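Local coordinates for protein aspartate aminotransferase (Plasmodium falciparum, PDB 3K7Y) that probably catalyses the pyridoxal-phosphate-dependent transfer of an amino group from L-aspartate to 2-oxoglutarate, yielding oxaloacetate and L-glutamate, at residues V112-L117 with R142-K147; F152-I157 with F357-A362; I159-F164 with N190-Y195; L341-N346 with L400-I405. One frame throughout, in Å; residues are numbered along the deposited sequence.

In the fold
Contacts 1, 2 and 3 each stand back from a bound pyridoxal phosphate: the side chain of L114 in contact 1 is about 11 Å from a cofactor, that of N190 in contact 3 about 12 Å and that of F357 in contact 2 about 13 Å. Contacts 1 and 2 use opposite ends of strand 145-153, their centres 29 Å apart. Contact 3 is nested in the chain loop that contact 2 closes, and D153 OD2 and N160 ND2, 3.1 Å apart, probably hydrogen-bond the two together. Contact 4 lies away from the cofactor site, yet it touches contact 2, where L360 CD2 comes within 3.6 Å of Y343 CE1.

Contact 1 of 4, residues V112-L117 with R142-K147; sequences VLLEFL and RGFNLK
E115 and R142 mark the closest backbone approach, CA to CA 8.5 Å, where the later turns of helix 105-118 come up against the bend that leads into strand 145-153. The R142 chain bends at chi3 (99°), which turns NE out of the line of the chain, and the arginine side chain crosses that of E115 at about a right angle. NH1 of R142 sits 3.2 Å from OE1 of E115, a salt bridge held by charge rather than by a directed N-H, since OE1 stands off the plane of the guanidinium. Deeper in, F144 reaches the helix with CZ and CE2. Its CZ is 3.6 Å from the backbone O of L114, which lies in the ring plane at the edge. L114 CD2 rests 4.1 Å from F144 CE2, and L117 CB is equally far from F144 CZ. F285 of the second subunit packs on both E115 and R142. The helix begins at G105, G106 and T107 of the cofactor pocket. K118, just beyond L117, makes a cation-pi contact with F144 and hydrogen-bonds G143 O, while L125 of strand 124-128 and I139 of helix 133-140 also pack on the F144 side chain.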
loop_
_atom_site.group_PDB
_atom_site.type_symbol
_atom_site.label_atom_id
_atom_site.label_comp_id
_atom_site.label_asym_id
_atom_site.label_seq_id
_atom_site.Cartn_x
_atom_site.Cartn_y
_atom_site.Cartn_z
ATOM N N VAL A 112 9.808 2.005 -1.149
ATOM C CA VAL A 112 9.799 3.482 -1.188
ATOM C C VAL A 112 11.219 4.004 -1.117
ATOM O O VAL A 112 11.556 4.990 -1.786
ATOM C CB VAL A 112 8.972 4.209 -0.075
ATOM C CG1 VAL A 112 9.120 5.748 -0.226
ATOM C CG2 VAL A 112 7.489 3.848 -0.131
ATOM N N LEU A 113 12.051 3.339 -0.316
ATOM C CA LEU A 113 13.454 3.728 -0.198
ATOM C C LEU A 113 14.210 3.550 -1.496
ATOM O O LEU A 113 15.054 4.376 -1.843
ATOM C CB LEU A 113 14.147 2.939 0.895
ATOM C CG LEU A 113 15.632 3.195 1.048
ATOM C CD1 LEU A 113 15.907 4.661 1.400
ATOM C CD2 LEU A 113 16.151 2.277 2.127
ATOM N N LEU A 114 13.913 2.476 -2.215
ATOM C CA LEU A 114 14.558 2.275 -3.500
ATOM C C LEU A 114 14.067 3.331 -4.476
ATOM O O LEU A 114 14.857 3.911 -5.223
ATOM C CB LEU A 114 14.336 0.863 -4.020
ATOM C CG LEU A 114 15.028 -0.286 -3.276
ATOM C CD1 LEU A 114 14.488 -1.598 -3.767
ATOM C CD2 LEU A 114 16.511 -0.255 -3.483
ATOM N N GLU A 115 12.771 3.620 -4.443
ATOM C CA GLU A 115 12.250 4.707 -5.269
ATOM C C GLU A 115 12.982 5.977 -4.878
ATOM O O GLU A 115 13.256 6.826 -5.723
ATOM C CB GLU A 115 10.728 4.890 -5.142
ATOM C CG GLU A 115 9.877 3.845 -5.833
ATOM C CD GLU A 115 10.128 3.707 -7.339
ATOM O OE1 GLU A 115 9.315 3.034 -8.018
ATOM O OE2 GLU A 115 11.131 4.241 -7.868
ATOM N N PHE A 116 13.324 6.085 -3.597
ATOM C CA PHE A 116 13.992 7.291 -3.100
ATOM C C PHE A 116 15.443 7.352 -3.537
ATOM O O PHE A 116 16.005 8.432 -3.675
ATOM C CB PHE A 116 13.899 7.419 -1.573
ATOM C CG PHE A 116 14.609 8.631 -1.032
ATOM C CD1 PHE A 116 14.245 9.912 -1.448
ATOM C CD2 PHE A 116 15.646 8.492 -0.122
ATOM C CE1 PHE A 116 14.888 11.045 -0.961
ATOM C CE2 PHE A 116 16.308 9.624 0.382
ATOM C CZ PHE A 116 15.923 10.910 -0.043
ATOM N N LEU A 117 16.042 6.182 -3.742
ATOM C CA LEU A 117 17.412 6.120 -4.199
ATOM C C LEU A 117 17.535 6.453 -5.688
ATOM O O LEU A 117 18.506 7.101 -6.079
ATOM C CB LEU A 117 18.072 4.780 -3.834
ATOM C CG LEU A 117 18.234 4.427 -2.339
ATOM C CD1 LEU A 117 19.121 3.228 -2.149
ATOM C CD2 LEU A 117 18.774 5.591 -1.487
ATOM N N ARG A 142 14.063 -2.315 -11.172
ATOM C CA ARG A 142 14.115 -0.857 -11.450
ATOM C C ARG A 142 15.458 -0.335 -11.933
ATOM O O ARG A 142 15.784 0.842 -11.757
ATOM C CB ARG A 142 13.505 0.018 -10.346
ATOM C CG ARG A 142 13.879 -0.301 -8.949
ATOM C CD ARG A 142 12.830 0.267 -8.003
ATOM N NE ARG A 142 11.879 -0.751 -7.588
ATOM C CZ ARG A 142 10.851 -0.535 -6.768
ATOM N NH1 ARG A 142 10.616 0.680 -6.278
ATOM N NH2 ARG A 142 10.040 -1.536 -6.452
ATOM N N GLY A 143 16.207 -1.220 -12.584
ATOM C CA GLY A 143 17.436 -0.860 -13.289
ATOM C C GLY A 143 18.541 -0.240 -12.446
ATOM O O GLY A 143 19.094 0.808 -12.814
ATOM N N PHE A 144 18.832 -0.861 -11.304
ATOM C CA PHE A 144 20.041 -0.576 -10.560
ATOM C C PHE A 144 21.007 -1.692 -10.966
ATOM O O PHE A 144 20.569 -2.751 -11.433
ATOM C CB PHE A 144 19.804 -0.746 -9.063
ATOM C CG PHE A 144 19.028 0.363 -8.391
ATOM C CD1 PHE A 144 19.638 1.568 -8.069
ATOM C CD2 PHE A 144 17.705 0.151 -7.971
ATOM C CE1 PHE A 144 18.924 2.558 -7.409
ATOM C CE2 PHE A 144 16.982 1.141 -7.306
ATOM C CZ PHE A 144 17.585 2.336 -7.034
ATOM N N ASN A 145 22.311 -1.468 -10.791
ATOM C CA ASN A 145 23.278 -2.549 -10.907
ATOM C C ASN A 145 23.214 -3.247 -9.602
ATOM O O ASN A 145 23.267 -2.600 -8.571
ATOM C CB ASN A 145 24.696 -2.030 -11.083
ATOM C CG ASN A 145 24.895 -1.304 -12.383
ATOM O OD1 ASN A 145 24.293 -1.654 -13.409
ATOM N ND2 ASN A 145 25.745 -0.273 -12.356
ATOM N N LEU A 146 23.071 -4.562 -9.629
ATOM C CA LEU A 146 23.082 -5.333 -8.395
ATOM C C LEU A 146 24.392 -6.077 -8.301
ATOM O O LEU A 146 24.720 -6.889 -9.189
ATOM C CB LEU A 146 21.907 -6.323 -8.304
ATOM C CG LEU A 146 21.884 -7.099 -6.974
ATOM C CD1 LEU A 146 21.525 -6.177 -5.817
ATOM C CD2 LEU A 146 20.942 -8.302 -6.991
ATOM N N LYS A 147 25.134 -5.801 -7.227
ATOM C CA LYS A 147 26.390 -6.497 -6.979
ATOM C C LYS A 147 26.376 -7.212 -5.643
ATOM O O LYS A 147 25.687 -6.772 -4.710
ATOM C CB LYS A 147 27.564 -5.538 -7.097
ATOM C CG LYS A 147 27.769 -5.065 -8.521
ATOM C CD LYS A 147 28.770 -3.939 -8.621
ATOM C CE LYS A 147 29.090 -3.704 -10.069
ATOM N NZ LYS A 147 29.365 -5.012 -10.736
#

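Contact 2 of 4, residues F152-I157 with F357-A362; sequences FDYNLI and FVPLLA
F152 and F357 meet ring against ring at an oblique tilt, planes 59° apart and centroids 5.2 Å from each other, neither stacked nor edge-to-face. With CG anti to the backbone N (chi1 -174°) and CB pointing toward 152-157, F357 extends to F152 and brings CD2 over one face of its ring; F152 CE2 is 3.7 Å from F357 CE2. Y154 leans in from the side, its OH near the plane of the F357 ring and 4.0 Å from CZ, while F152 CD2 lies over one face of the tyrosine, toward its rim. As in related aspartate aminotransferases, F357 probably belongs to the small domain and F152 to the large one, which would make this an interdomain contact. P359 adds its ring to the group: its CG is 3.9 Å from Y154 CD1 and 4.2 Å from F152 CE2, and its CD lies above the rim of F357. Behind Y154 the chain turns in an Asx motif, D153 OD1 accepting from L156 N with an N-H...O angle of 168°, nearly along the C-O axis.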
loop_
_atom_site.group_PDB
_atom_site.type_symbol
_atom_site.label_atom_id
_atom_site.label_comp_id
_atom_site.label_asym_id
_atom_site.label_seq_id
_atom_site.Cartn_x
_atom_site.Cartn_y
_atom_site.Cartn_z
ATOM N N PHE A 152 28.057 -15.584 3.624
ATOM C CA PHE A 152 27.859 -16.888 4.197
ATOM C C PHE A 152 28.895 -17.843 3.625
ATOM O O PHE A 152 29.165 -17.808 2.421
ATOM C CB PHE A 152 26.456 -17.327 3.831
ATOM C CG PHE A 152 26.086 -18.647 4.356
ATOM C CD1 PHE A 152 25.736 -18.801 5.672
ATOM C CD2 PHE A 152 26.051 -19.737 3.524
ATOM C CE1 PHE A 152 25.377 -20.034 6.171
ATOM C CE2 PHE A 152 25.693 -20.970 4.007
ATOM C CZ PHE A 152 25.355 -21.119 5.341
ATOM N N ASP A 153 29.503 -18.664 4.487
ATOM C CA ASP A 153 30.483 -19.656 4.026
ATOM C C ASP A 153 29.794 -20.987 3.839
ATOM O O ASP A 153 29.241 -21.555 4.779
ATOM C CB ASP A 153 31.687 -19.802 4.958
ATOM C CG ASP A 153 32.742 -20.743 4.389
ATOM O OD1 ASP A 153 32.512 -21.974 4.391
ATOM O OD2 ASP A 153 33.787 -20.246 3.915
ATOM N N TYR A 154 29.833 -21.477 2.610
ATOM C CA TYR A 154 28.945 -22.556 2.227
ATOM C C TYR A 154 29.414 -23.891 2.752
ATOM O O TYR A 154 28.594 -24.782 2.974
ATOM C CB TYR A 154 28.715 -22.569 0.713
ATOM C CG TYR A 154 27.471 -21.796 0.288
ATOM C CD1 TYR A 154 26.256 -22.447 0.111
ATOM C CD2 TYR A 154 27.503 -20.419 0.086
ATOM C CE1 TYR A 154 25.113 -21.758 -0.268
ATOM C CE2 TYR A 154 26.351 -19.712 -0.297
ATOM C CZ TYR A 154 25.162 -20.395 -0.471
ATOM O OH TYR A 154 24.014 -19.730 -0.849
ATOM N N ASN A 155 30.718 -24.020 2.989
ATOM C CA ASN A 155 31.250 -25.269 3.514
ATOM C C ASN A 155 31.406 -25.296 5.023
ATOM O O ASN A 155 31.130 -26.315 5.648
ATOM C CB ASN A 155 32.506 -25.718 2.780
ATOM C CG ASN A 155 32.176 -26.579 1.581
ATOM O OD1 ASN A 155 31.719 -26.087 0.547
ATOM N ND2 ASN A 155 32.382 -27.878 1.719
ATOM N N LEU A 156 31.823 -24.176 5.604
ATOM C CA LEU A 156 31.898 -24.050 7.050
ATOM C C LEU A 156 30.534 -23.894 7.724
ATOM O O LEU A 156 30.355 -24.323 8.862
ATOM C CB LEU A 156 32.791 -22.877 7.430
ATOM C CG LEU A 156 34.087 -23.223 8.156
ATOM C CD1 LEU A 156 35.119 -23.825 7.212
ATOM C CD2 LEU A 156 34.633 -21.988 8.884
ATOM N N ILE A 157 29.583 -23.280 7.021
ATOM C CA ILE A 157 28.229 -22.971 7.543
ATOM C C ILE A 157 28.229 -21.919 8.671
ATOM O O ILE A 157 27.661 -22.114 9.745
ATOM C CB ILE A 157 27.405 -24.239 7.904
ATOM C CG1 ILE A 157 27.490 -25.245 6.762
ATOM C CG2 ILE A 157 25.939 -23.889 8.150
ATOM C CD1 ILE A 157 26.934 -26.619 7.088
ATOM N N PHE A 357 19.030 -23.077 7.611
ATOM C CA PHE A 357 19.505 -23.075 6.239
ATOM C C PHE A 357 20.482 -24.234 6.059
ATOM O O PHE A 357 21.588 -24.214 6.616
ATOM C CB PHE A 357 20.176 -21.737 5.936
ATOM C CG PHE A 357 20.584 -21.547 4.489
ATOM C CD1 PHE A 357 19.702 -21.825 3.449
ATOM C CD2 PHE A 357 21.838 -21.026 4.179
ATOM C CE1 PHE A 357 20.087 -21.631 2.120
ATOM C CE2 PHE A 357 22.228 -20.825 2.859
ATOM C CZ PHE A 357 21.355 -21.127 1.828
ATOM N N VAL A 358 20.067 -25.249 5.299
ATOM C CA VAL A 358 20.873 -26.449 5.093
ATOM C C VAL A 358 21.141 -26.644 3.596
ATOM O O VAL A 358 20.397 -27.368 2.926
ATOM C CB VAL A 358 20.146 -27.704 5.685
ATOM C CG1 VAL A 358 21.005 -28.981 5.581
ATOM C CG2 VAL A 358 19.743 -27.461 7.125
ATOM N N PRO A 359 22.191 -25.996 3.051
ATOM C CA PRO A 359 22.397 -26.094 1.598
ATOM C C PRO A 359 22.314 -27.528 1.077
ATOM O O PRO A 359 21.696 -27.781 0.034
ATOM C CB PRO A 359 23.794 -25.492 1.403
ATOM C CG PRO A 359 23.871 -24.433 2.467
ATOM C CD PRO A 359 23.103 -25.005 3.663
ATOM N N LEU A 360 22.887 -28.456 1.832
ATOM C CA LEU A 360 22.827 -29.879 1.505
ATOM C C LEU A 360 21.460 -30.373 0.994
ATOM O O LEU A 360 21.386 -31.264 0.142
ATOM C CB LEU A 360 23.250 -30.694 2.720
ATOM C CG LEU A 360 23.397 -32.156 2.342
ATOM C CD1 LEU A 360 24.626 -32.340 1.449
ATOM C CD2 LEU A 360 23.440 -33.044 3.575
ATOM N N LEU A 361 20.391 -29.786 1.519
ATOM C CA LEU A 361 19.025 -30.216 1.204
ATOM C C LEU A 361 18.529 -29.744 -0.166
ATOM O O LEU A 361 17.587 -30.316 -0.728
ATOM C CB LEU A 361 18.054 -29.800 2.322
ATOM C CG LEU A 361 17.846 -30.741 3.527
ATOM C CD1 LEU A 361 19.012 -31.655 3.792
ATOM C CD2 LEU A 361 17.512 -29.984 4.790
ATOM N N ALA A 362 19.170 -28.714 -0.716
ATOM C CA ALA A 362 18.848 -28.275 -2.069
ATOM C C ALA A 362 18.816 -29.482 -3.022
ATOM O O ALA A 362 17.913 -29.595 -3.851
ATOM C CB ALA A 362 19.837 -27.226 -2.538
#

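Contact 3 of 4, residues I159-F164 with N190-Y195; sequences INYDLF and NIEEKY
Y161 slots its ring between I159 and Y195. On one side I159 CG2 sits 3.8 Å above the plane, over the ring centre. On the opposite side Y195 CE2 lies over the centre too, 3.5 Å above the plane, in an offset stack with centroids 3.9 Å apart and planes only 8° from parallel. The two tyrosine side chains cross at about a right angle, and Y161 CB lies over the Y195 face as a CH-pi contact. At the rim, I191 CG2 lies near the Y161 ring plane, 4.3 Å from CE1. The hydroxyl pokes into the bend at E192, where the backbone N of E192 donates a weak but straight hydrogen bond to Y161 OH at 3.4 Å. I159 CD1 fills the notch beside N190 O. N160 is an N-cap, its OD1 accepting from L163 N at 3.0 Å. The contact joins the starts of helices 161-170 and 193-206 beside edge strand 158-159 of the large mixed sheet, part of the alpha/beta fold typical of these aminotransferases.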
loop_
_atom_site.group_PDB
_atom_site.type_symbol
_atom_site.label_atom_id
_atom_site.label_comp_id
_atom_site.label_asym_id
_atom_site.label_seq_id
_atom_site.Cartn_x
_atom_site.Cartn_y
_atom_site.Cartn_z
ATOM N N ILE A 159 29.189 -17.290 8.820
ATOM C CA ILE A 159 29.680 -16.154 8.039
ATOM C C ILE A 159 31.187 -16.297 7.854
ATOM O O ILE A 159 31.886 -16.769 8.741
ATOM C CB ILE A 159 29.372 -14.813 8.729
ATOM C CG1 ILE A 159 27.872 -14.619 8.841
ATOM C CG2 ILE A 159 29.978 -13.654 7.973
ATOM C CD1 ILE A 159 27.477 -13.838 10.040
ATOM N N ASN A 160 31.676 -15.909 6.690
ATOM C CA ASN A 160 33.088 -15.855 6.440
ATOM C C ASN A 160 33.489 -14.408 6.677
ATOM O O ASN A 160 33.481 -13.591 5.744
ATOM C CB ASN A 160 33.346 -16.260 5.000
ATOM C CG ASN A 160 34.805 -16.366 4.675
ATOM O OD1 ASN A 160 35.619 -15.506 5.042
ATOM N ND2 ASN A 160 35.154 -17.428 3.959
ATOM N N TYR A 161 33.811 -14.083 7.930
ATOM C CA TYR A 161 34.033 -12.693 8.331
ATOM C C TYR A 161 35.285 -12.106 7.690
ATOM O O TYR A 161 35.479 -10.894 7.701
ATOM C CB TYR A 161 34.124 -12.559 9.846
ATOM C CG TYR A 161 32.878 -12.943 10.622
ATOM C CD1 TYR A 161 31.966 -11.972 11.045
ATOM C CD2 TYR A 161 32.628 -14.274 10.962
ATOM C CE1 TYR A 161 30.824 -12.317 11.772
ATOM C CE2 TYR A 161 31.492 -14.633 11.688
ATOM C CZ TYR A 161 30.591 -13.651 12.091
ATOM O OH TYR A 161 29.460 -14.018 12.800
ATOM N N ASP A 162 36.126 -12.969 7.126
ATOM C CA ASP A 162 37.392 -12.543 6.534
ATOM C C ASP A 162 37.130 -11.938 5.173
ATOM O O ASP A 162 37.560 -10.817 4.898
ATOM C CB ASP A 162 38.359 -13.726 6.396
ATOM C CG ASP A 162 38.610 -14.450 7.725
ATOM O OD1 ASP A 162 37.645 -14.691 8.497
ATOM O OD2 ASP A 162 39.783 -14.800 7.998
ATOM N N LEU A 163 36.415 -12.694 4.336
ATOM C CA LEU A 163 36.039 -12.262 2.988
ATOM C C LEU A 163 34.908 -11.225 2.983
ATOM O O LEU A 163 34.823 -10.404 2.075
ATOM C CB LEU A 163 35.655 -13.468 2.126
ATOM C CG LEU A 163 36.752 -14.467 1.762
ATOM C CD1 LEU A 163 36.135 -15.765 1.297
ATOM C CD2 LEU A 163 37.679 -13.917 0.691
ATOM N N PHE A 164 34.036 -11.266 3.983
ATOM C CA PHE A 164 32.985 -10.263 4.094
ATOM C C PHE A 164 33.548 -8.830 4.272
ATOM O O PHE A 164 33.128 -7.899 3.568
ATOM C CB PHE A 164 31.996 -10.655 5.208
ATOM C CG PHE A 164 31.078 -9.536 5.661
ATOM C CD1 PHE A 164 30.392 -8.745 4.741
ATOM C CD2 PHE A 164 30.880 -9.296 7.014
ATOM C CE1 PHE A 164 29.539 -7.707 5.168
ATOM C CE2 PHE A 164 30.027 -8.266 7.450
ATOM C CZ PHE A 164 29.359 -7.470 6.528
ATOM N N ASN A 190 23.365 -14.673 12.457
ATOM C CA ASN A 190 23.554 -13.251 12.850
ATOM C C ASN A 190 25.021 -12.857 13.084
ATOM O O ASN A 190 25.848 -13.710 13.411
ATOM C CB ASN A 190 22.647 -12.804 14.027
ATOM C CG ASN A 190 22.097 -13.970 14.867
ATOM O OD1 ASN A 190 21.894 -15.078 14.368
ATOM N ND2 ASN A 190 21.832 -13.708 16.144
ATOM N N ILE A 191 25.337 -11.574 12.896
ATOM C CA ILE A 191 26.708 -11.045 13.065
ATOM C C ILE A 191 27.111 -10.959 14.547
ATOM O O ILE A 191 26.491 -10.211 15.301
ATOM C CB ILE A 191 26.843 -9.630 12.414
ATOM C CG1 ILE A 191 26.581 -9.700 10.908
ATOM C CG2 ILE A 191 28.225 -9.009 12.694
ATOM C CD1 ILE A 191 26.249 -8.375 10.263
ATOM N N GLU A 192 28.140 -11.706 14.958
ATOM C CA GLU A 192 28.621 -11.697 16.357
ATOM C C GLU A 192 29.209 -10.332 16.780
ATOM O O GLU A 192 29.882 -9.668 15.982
ATOM C CB GLU A 192 29.685 -12.780 16.556
ATOM C CG GLU A 192 29.281 -14.178 16.103
ATOM C CD GLU A 192 30.474 -15.121 15.943
ATOM O OE1 GLU A 192 31.600 -14.645 15.657
ATOM O OE2 GLU A 192 30.277 -16.346 16.093
ATOM N N GLU A 193 28.988 -9.917 18.027
ATOM C CA GLU A 193 29.516 -8.619 18.468
ATOM C C GLU A 193 31.026 -8.528 18.315
ATOM O O GLU A 193 31.558 -7.426 18.157
ATOM C CB GLU A 193 29.168 -8.289 19.923
ATOM C CG GLU A 193 27.823 -8.773 20.413
ATOM C CD GLU A 193 27.546 -8.353 21.851
ATOM O OE1 GLU A 193 28.307 -7.511 22.408
ATOM O OE2 GLU A 193 26.553 -8.869 22.418
ATOM N N LYS A 194 31.711 -9.673 18.386
ATOM C CA LYS A 194 33.168 -9.717 18.214
ATOM C C LYS A 194 33.617 -8.773 17.090
ATOM O O LYS A 194 34.693 -8.166 17.175
ATOM C CB LYS A 194 33.664 -11.139 17.901
ATOM C CG LYS A 194 33.033 -12.250 18.702
ATOM C CD LYS A 194 33.714 -13.581 18.413
ATOM C CE LYS A 194 33.211 -14.662 19.381
ATOM N NZ LYS A 194 33.814 -15.989 19.093
ATOM N N TYR A 195 32.770 -8.642 16.058
ATOM C CA TYR A 195 33.115 -7.947 14.812
ATOM C C TYR A 195 32.507 -6.555 14.573
ATOM O O TYR A 195 32.974 -5.830 13.684
ATOM C CB TYR A 195 32.775 -8.828 13.627
ATOM C CG TYR A 195 33.565 -10.091 13.579
ATOM C CD1 TYR A 195 34.797 -10.137 12.939
ATOM C CD2 TYR A 195 33.079 -11.256 14.173
ATOM C CE1 TYR A 195 35.532 -11.321 12.891
ATOM C CE2 TYR A 195 33.797 -12.445 14.129
ATOM C CZ TYR A 195 35.024 -12.474 13.493
ATOM O OH TYR A 195 35.741 -13.651 13.453
#

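Contact 4 of 4, residues L341-N346 with L400-I405; sequences LNYDWN and LSLSQI
L402 carries most of this contact, reaching from the C-terminal helix 390-403 toward W345 and Y343 of the loop 341-346. The apolar touches come first. L402 CD1 and the six-membered part of the W345 indole reach toward each other tip to tip: CH2 is 4.1 Å away, and the methyl lies near the ring plane, at the edge. The other branch, CD2, lies 4.4 Å from Y343 CZ with the hydroxyl oxygen beside it, the two side chains meeting at a slant. L341 completes the set, with its CD1 4.4 Å from L402 CB and its CD2 4.3 Å from S403 CA. Within the loop, Y343 CB sits 3.7 Å above the W345 plane toward its rim; W345 also packs on F329 and L332 of helix 304-335.

The polar bonds stay inside the loop or lead out of the contact. D344 OD1 accepts from N346 N at 3.1 Å in an Asx turn, the donor 51° out of the carboxylate plane, and Q336 OE1 takes the backbone N of Y343. Between the segments themselves there is neither a hydrogen bond nor a salt bridge. What joins the last turn of helix 390-403 to the loop is therefore van der Waals contact, most of it made by L402, which depends on shape and on the exclusion of water rather than on directed bonds.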
loop_
_atom_site.group_PDB
_atom_site.type_symbol
_atom_site.label_atom_id
_atom_site.label_comp_id
_atom_site.label_asym_id
_atom_site.label_seq_id
_atom_site.Cartn_x
_atom_site.Cartn_y
_atom_site.Cartn_z
ATOM N N LEU A 341 24.555 -42.937 7.834
ATOM C CA LEU A 341 25.029 -41.675 7.265
ATOM C C LEU A 341 25.925 -40.973 8.262
ATOM O O LEU A 341 25.822 -41.220 9.460
ATOM C CB LEU A 341 23.854 -40.769 6.903
ATOM C CG LEU A 341 22.796 -41.253 5.906
ATOM C CD1 LEU A 341 21.497 -40.505 6.137
ATOM C CD2 LEU A 341 23.258 -41.112 4.461
ATOM N N ASN A 342 26.777 -40.074 7.765
ATOM C CA ASN A 342 27.924 -39.545 8.525
ATOM C C ASN A 342 28.072 -38.019 8.469
ATOM O O ASN A 342 29.186 -37.503 8.316
ATOM C CB ASN A 342 29.214 -40.194 8.004
ATOM C CG ASN A 342 29.346 -40.110 6.463
ATOM O OD1 ASN A 342 28.350 -40.253 5.717
ATOM N ND2 ASN A 342 30.581 -39.888 5.987
ATOM N N TYR A 343 26.946 -37.312 8.598
ATOM C CA TYR A 343 26.899 -35.846 8.512
ATOM C C TYR A 343 26.966 -35.173 9.878
ATOM O O TYR A 343 26.356 -35.632 10.834
ATOM C CB TYR A 343 25.606 -35.393 7.833
ATOM C CG TYR A 343 25.449 -35.830 6.401
ATOM C CD1 TYR A 343 26.148 -35.188 5.368
ATOM C CD2 TYR A 343 24.580 -36.873 6.065
ATOM C CE1 TYR A 343 25.998 -35.588 4.034
ATOM C CE2 TYR A 343 24.417 -37.278 4.733
ATOM C CZ TYR A 343 25.131 -36.630 3.727
ATOM O OH TYR A 343 24.977 -37.034 2.423
ATOM N N ASP A 344 27.683 -34.064 9.969
ATOM C CA ASP A 344 27.681 -33.304 11.210
ATOM C C ASP A 344 26.488 -32.334 11.233
ATOM O O ASP A 344 26.503 -31.284 10.573
ATOM C CB ASP A 344 29.019 -32.574 11.429
ATOM C CG ASP A 344 29.130 -31.949 12.814
ATOM O OD1 ASP A 344 28.240 -32.195 13.656
ATOM O OD2 ASP A 344 30.109 -31.211 13.060
ATOM N N TRP A 345 25.456 -32.703 11.994
ATOM C CA TRP A 345 24.266 -31.872 12.116
ATOM C C TRP A 345 24.387 -30.824 13.216
ATOM O O TRP A 345 23.487 -29.997 13.376
ATOM C CB TRP A 345 23.026 -32.727 12.367
ATOM C CG TRP A 345 22.711 -33.666 11.255
ATOM C CD1 TRP A 345 22.904 -35.022 11.251
ATOM C CD2 TRP A 345 22.145 -33.337 9.975
ATOM N NE1 TRP A 345 22.492 -35.557 10.053
ATOM C CE2 TRP A 345 22.024 -34.546 9.251
ATOM C CE3 TRP A 345 21.730 -32.138 9.368
ATOM C CZ2 TRP A 345 21.504 -34.593 7.947
ATOM C CZ3 TRP A 345 21.212 -32.185 8.075
ATOM C CH2 TRP A 345 21.106 -33.408 7.377
ATOM N N ASN A 346 25.489 -30.849 13.966
ATOM C CA ASN A 346 25.679 -29.925 15.090
ATOM C C ASN A 346 25.895 -28.460 14.655
ATOM O O ASN A 346 25.678 -27.525 15.437
ATOM C CB ASN A 346 26.841 -30.404 15.961
ATOM C CG ASN A 346 26.490 -30.441 17.438
ATOM O OD1 ASN A 346 26.123 -31.489 17.964
ATOM N ND2 ASN A 346 26.597 -29.301 18.114
ATOM N N LEU A 400 16.196 -41.033 4.887
ATOM C CA LEU A 400 15.748 -41.980 3.856
ATOM C C LEU A 400 16.057 -41.393 2.498
ATOM O O LEU A 400 16.707 -42.016 1.639
ATOM C CB LEU A 400 14.233 -42.222 3.968
ATOM C CG LEU A 400 13.629 -43.430 3.238
ATOM C CD1 LEU A 400 12.230 -43.751 3.775
ATOM C CD2 LEU A 400 13.594 -43.230 1.733
ATOM N N SER A 401 15.591 -40.164 2.338
ATOM C CA SER A 401 15.739 -39.466 1.093
ATOM C C SER A 401 17.192 -39.171 0.777
ATOM O O SER A 401 17.617 -39.266 -0.377
ATOM C CB SER A 401 14.965 -38.191 1.125
ATOM O OG SER A 401 14.693 -37.864 -0.200
ATOM N N LEU A 402 17.962 -38.833 1.805
ATOM C CA LEU A 402 19.362 -38.524 1.612
ATOM C C LEU A 402 20.156 -39.721 1.132
ATOM O O LEU A 402 21.073 -39.576 0.321
ATOM C CB LEU A 402 19.962 -37.953 2.886
ATOM C CG LEU A 402 20.032 -36.433 2.800
ATOM C CD1 LEU A 402 20.203 -35.790 4.170
ATOM C CD2 LEU A 402 21.155 -36.042 1.846
ATOM N N SER A 403 19.781 -40.903 1.616
ATOM C CA SER A 403 20.532 -42.115 1.333
ATOM C C SER A 403 20.388 -42.599 -0.106
ATOM O O SER A 403 21.242 -43.343 -0.585
ATOM C CB SER A 403 20.153 -43.224 2.303
ATOM O OG SER A 403 20.430 -44.504 1.739
ATOM N N GLN A 404 19.322 -42.190 -0.794
ATOM C CA GLN A 404 19.175 -42.539 -2.207
ATOM C C GLN A 404 20.137 -41.737 -3.085
ATOM O O GLN A 404 19.701 -41.059 -4.018
ATOM C CB GLN A 404 17.756 -42.283 -2.708
ATOM C CG GLN A 404 16.647 -43.035 -2.015
ATOM C CD GLN A 404 15.314 -42.872 -2.738
ATOM O OE1 GLN A 404 15.216 -42.122 -3.713
ATOM N NE2 GLN A 404 14.287 -43.580 -2.267
ATOM N N ILE A 405 21.433 -41.784 -2.777
ATOM C CA ILE A 405 22.464 -41.192 -3.651
ATOM C C ILE A 405 23.850 -41.807 -3.408
ATOM O O ILE A 405 24.251 -42.826 -4.006
ATOM C CB ILE A 405 22.531 -39.637 -3.558
ATOM C CG1 ILE A 405 21.306 -39.071 -2.811
ATOM C CG2 ILE A 405 22.756 -39.040 -4.952
ATOM C CD1 ILE A 405 20.577 -37.971 -3.511
ATOM O OXT ILE A 405 24.596 -41.270 -2.587
#